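PDB 6F8S: putative Killer protein from Pseudomonas putida, which is probably the RelE-like toxin of a HigB-type type II toxin-antitoxin system, a family whose members typically cleave messenger RNA at the ribosome. Local coordinates for residues B[44-47]-B[48-52]. Numbering follows the deposited sequence.
Sequences AATE and LRDLR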
ATOM      1  N   ALA B  44      -8.351  -1.149  -2.604  1.00 48.00           N
ATOM      2  CA  ALA B  44      -7.592  -0.292  -1.710  1.00 44.08           C
ATOM      3  C   ALA B  44      -8.117  -0.333  -0.265  1.00 47.14           C
ATOM      4  O   ALA B  44      -7.420   0.068   0.647  1.00 45.41           O
ATOM      5  CB  ALA B  44      -7.609   1.124  -2.218  1.00 39.43           C
ATOM      6  N   ALA B  45      -9.345  -0.806  -0.066  1.00 52.59           N
ATOM      7  CA  ALA B  45      -9.994  -0.737   1.239  1.00 50.38           C
ATOM      8  C   ALA B  45      -9.280  -1.573   2.293  1.00 56.88           C
ATOM      9  O   ALA B  45      -8.867  -2.710   2.054  1.00 56.76           O
ATOM     10  CB  ALA B  45     -11.445  -1.171   1.133  1.00 50.85           C
ATOM     11  N   THR B  46      -9.150  -0.983   3.470  1.00 58.21           N
ATOM     12  CA  THR B  46      -8.484  -1.613   4.593  1.00 62.35           C
ATOM     13  C   THR B  46      -9.498  -1.945   5.681  1.00 62.99           C
ATOM     14  O   THR B  46      -9.342  -2.908   6.418  1.00 61.75           O
ATOM     15  CB  THR B  46      -7.385  -0.695   5.107  1.00 54.58           C
ATOM     16  OG1 THR B  46      -6.184  -1.007   4.401  1.00 59.79           O
ATOM     17  CG2 THR B  46      -7.163  -0.855   6.546  1.00 60.17           C
ATOM     18  N   GLU B  47     -10.558  -1.144   5.742  1.00 59.32           N
ATOM     19  CA  GLU B  47     -11.646  -1.337   6.694  1.00 61.59           C
ATOM     20  C   GLU B  47     -12.968  -1.076   5.980  1.00 57.33           C
ATOM     21  O   GLU B  47     -13.009  -0.334   5.003  1.00 57.22           O
ATOM     22  CB  GLU B  47     -11.497  -0.408   7.919  1.00 57.71           C
ATOM     23  CG  GLU B  47     -10.367  -0.791   8.850  1.00 60.53           C
ATOM     24  CD  GLU B  47     -10.200   0.158  10.026  1.00 65.89           C
ATOM     25  OE1 GLU B  47     -11.115   0.981  10.290  1.00 65.15           O
ATOM     26  OE2 GLU B  47      -9.142   0.077  10.697  1.00 67.97           O
ATOM     27  N   LEU B  48     -14.039  -1.670   6.486  1.00 44.11           N
ATOM     28  CA  LEU B  48     -15.361  -1.499   5.924  1.00 48.53           C
ATOM     29  C   LEU B  48     -15.776  -0.028   5.795  1.00 50.88           C
ATOM     30  O   LEU B  48     -16.512   0.331   4.862  1.00 49.77           O
ATOM     31  CB  LEU B  48     -16.387  -2.276   6.753  1.00 53.16           C
ATOM     32  CG  LEU B  48     -17.813  -2.218   6.218  1.00 57.33           C
ATOM     33  CD1 LEU B  48     -17.836  -2.597   4.738  1.00 59.16           C
ATOM     34  CD2 LEU B  48     -18.721  -3.146   7.006  1.00 61.79           C
ATOM     35  N   ARG B  49     -15.281   0.832   6.681  1.00 54.66           N
ATOM     36  CA  ARG B  49     -15.601   2.266   6.588  1.00 51.15           C
ATOM     37  C   ARG B  49     -15.127   2.870   5.263  1.00 50.90           C
ATOM     38  O   ARG B  49     -15.737   3.816   4.753  1.00 48.88           O
ATOM     39  CB  ARG B  49     -14.992   3.044   7.752  1.00 51.73           C
ATOM     40  CG  ARG B  49     -13.486   3.024   7.826  1.00 50.45           C
ATOM     41  CD  ARG B  49     -13.005   3.732   9.111  1.00 55.32           C
ATOM     42  NE  ARG B  49     -13.080   2.845  10.264  1.00 53.40           N
ATOM     43  CZ  ARG B  49     -13.974   2.949  11.240  1.00 56.24           C
ATOM     44  NH1 ARG B  49     -14.867   3.921  11.219  1.00 54.06           N
ATOM     45  NH2 ARG B  49     -13.963   2.086  12.246  1.00 60.33           N
ATOM     46  N   ASP B  50     -14.061   2.301   4.698  1.00 49.21           N
ATOM     47  CA  ASP B  50     -13.535   2.764   3.437  1.00 49.43           C
ATOM     48  C   ASP B  50     -14.573   2.601   2.332  1.00 55.15           C
ATOM     49  O   ASP B  50     -14.572   3.362   1.358  1.00 50.97           O
ATOM     50  CB  ASP B  50     -12.248   2.017   3.086  1.00 51.06           C
ATOM     51  CG  ASP B  50     -11.098   2.351   4.050  1.00 52.00           C
ATOM     52  OD1 ASP B  50     -11.096   3.480   4.601  1.00 51.59           O
ATOM     53  OD2 ASP B  50     -10.194   1.498   4.243  1.00 48.62           O
ATOM     54  N   LEU B  51     -15.471   1.627   2.475  1.00 54.97           N
ATOM     55  CA  LEU B  51     -16.503   1.427   1.456  1.00 54.71           C
ATOM     56  C   LEU B  51     -17.821   2.050   1.872  1.00 54.90           C
ATOM     57  O   LEU B  51     -18.584   2.480   1.031  1.00 57.22           O
ATOM     58  CB  LEU B  51     -16.681  -0.053   1.160  1.00 54.26           C
ATOM     59  CG  LEU B  51     -15.392  -0.627   0.570  1.00 54.65           C
ATOM     60  CD1 LEU B  51     -15.485  -2.133   0.520  1.00 56.51           C
ATOM     61  CD2 LEU B  51     -15.103  -0.042  -0.827  1.00 54.10           C
ATOM     62  N   ARG B  52     -18.060   2.129   3.178  1.00 57.62           N
ATOM     63  CA  ARG B  52     -19.275   2.755   3.714  1.00 54.47           C
ATOM     64  C   ARG B  52     -19.243   4.280   3.676  1.00 54.36           C
ATOM     65  O   ARG B  52     -20.265   4.926   3.474  1.00 59.32           O
ATOM     66  CB  ARG B  52     -19.509   2.295   5.156  1.00 60.86           C
ATOM     67  CG  ARG B  52     -20.845   2.723   5.745  1.00 59.83           C
ATOM     68  CD  ARG B  52     -21.258   1.752   6.816  1.00 64.25           C
ATOM     69  NE  ARG B  52     -20.122   1.516   7.701  1.00 70.45           N
ATOM     70  CZ  ARG B  52     -19.944   0.416   8.424  1.00 74.97           C
ATOM     71  NH1 ARG B  52     -20.849  -0.564   8.377  1.00 75.55           N
ATOM     72  NH2 ARG B  52     -18.862   0.301   9.193  1.00 73.80           N
TER
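The loop between helix 31-44 and the short helix 49-52 is tied to that second helix by an aspartate, Asp50, which accepts two consecutive backbone N-H groups just upstream of it. OD2 of Asp50 receives the N of Thr46 at 2.8 Å, in a fairly straight bond on the anti lone pair. The N of Glu47 reaches the same oxygen at 3.1 Å from above the carboxylate plane. CG of Asp50 stands beside its own backbone N, opposite the carbonyl carbon (chi1 -67°), which carries OD2 back to the loop. In return the N of Asp50 donates to Glu47 O at 2.9 Å, the donor lying above the carbonyl plane, so Glu47 and Asp50 are joined by two bonds in opposite directions, one through the side chain of Asp50 and one through its backbone. The other oxygen, OD1, is bonded to the backbone of the chain of another protein in the assembly, a grip that together with the two loop bonds should fix the rotation of the carboxylate.

Glu47 and Arg49 run side by side, pointing the same way. NE of Arg49 meets OE1 of Glu47 at 2.7 Å in a nearly straight salt bridge (172°). The oxygen lies in the guanidinium plane, while the carboxylate is turned 69° against it. A bend at chi3 brings NE to this oxygen, and NH1 forms a second salt bridge with an acidic side chain of that same partner chain.

Ala45 CB lies 3.8 Å from the methylene CB of Asp50 and makes an apolar contact with Leu51 CG at 4.0 Å. Ala45 and Leu51 both rest on Trp84 of strand 79-85, Leu51 also reaching Phe82, so the turn links the end of helix 31-44 to helix 49-52 against the antiparallel sheet.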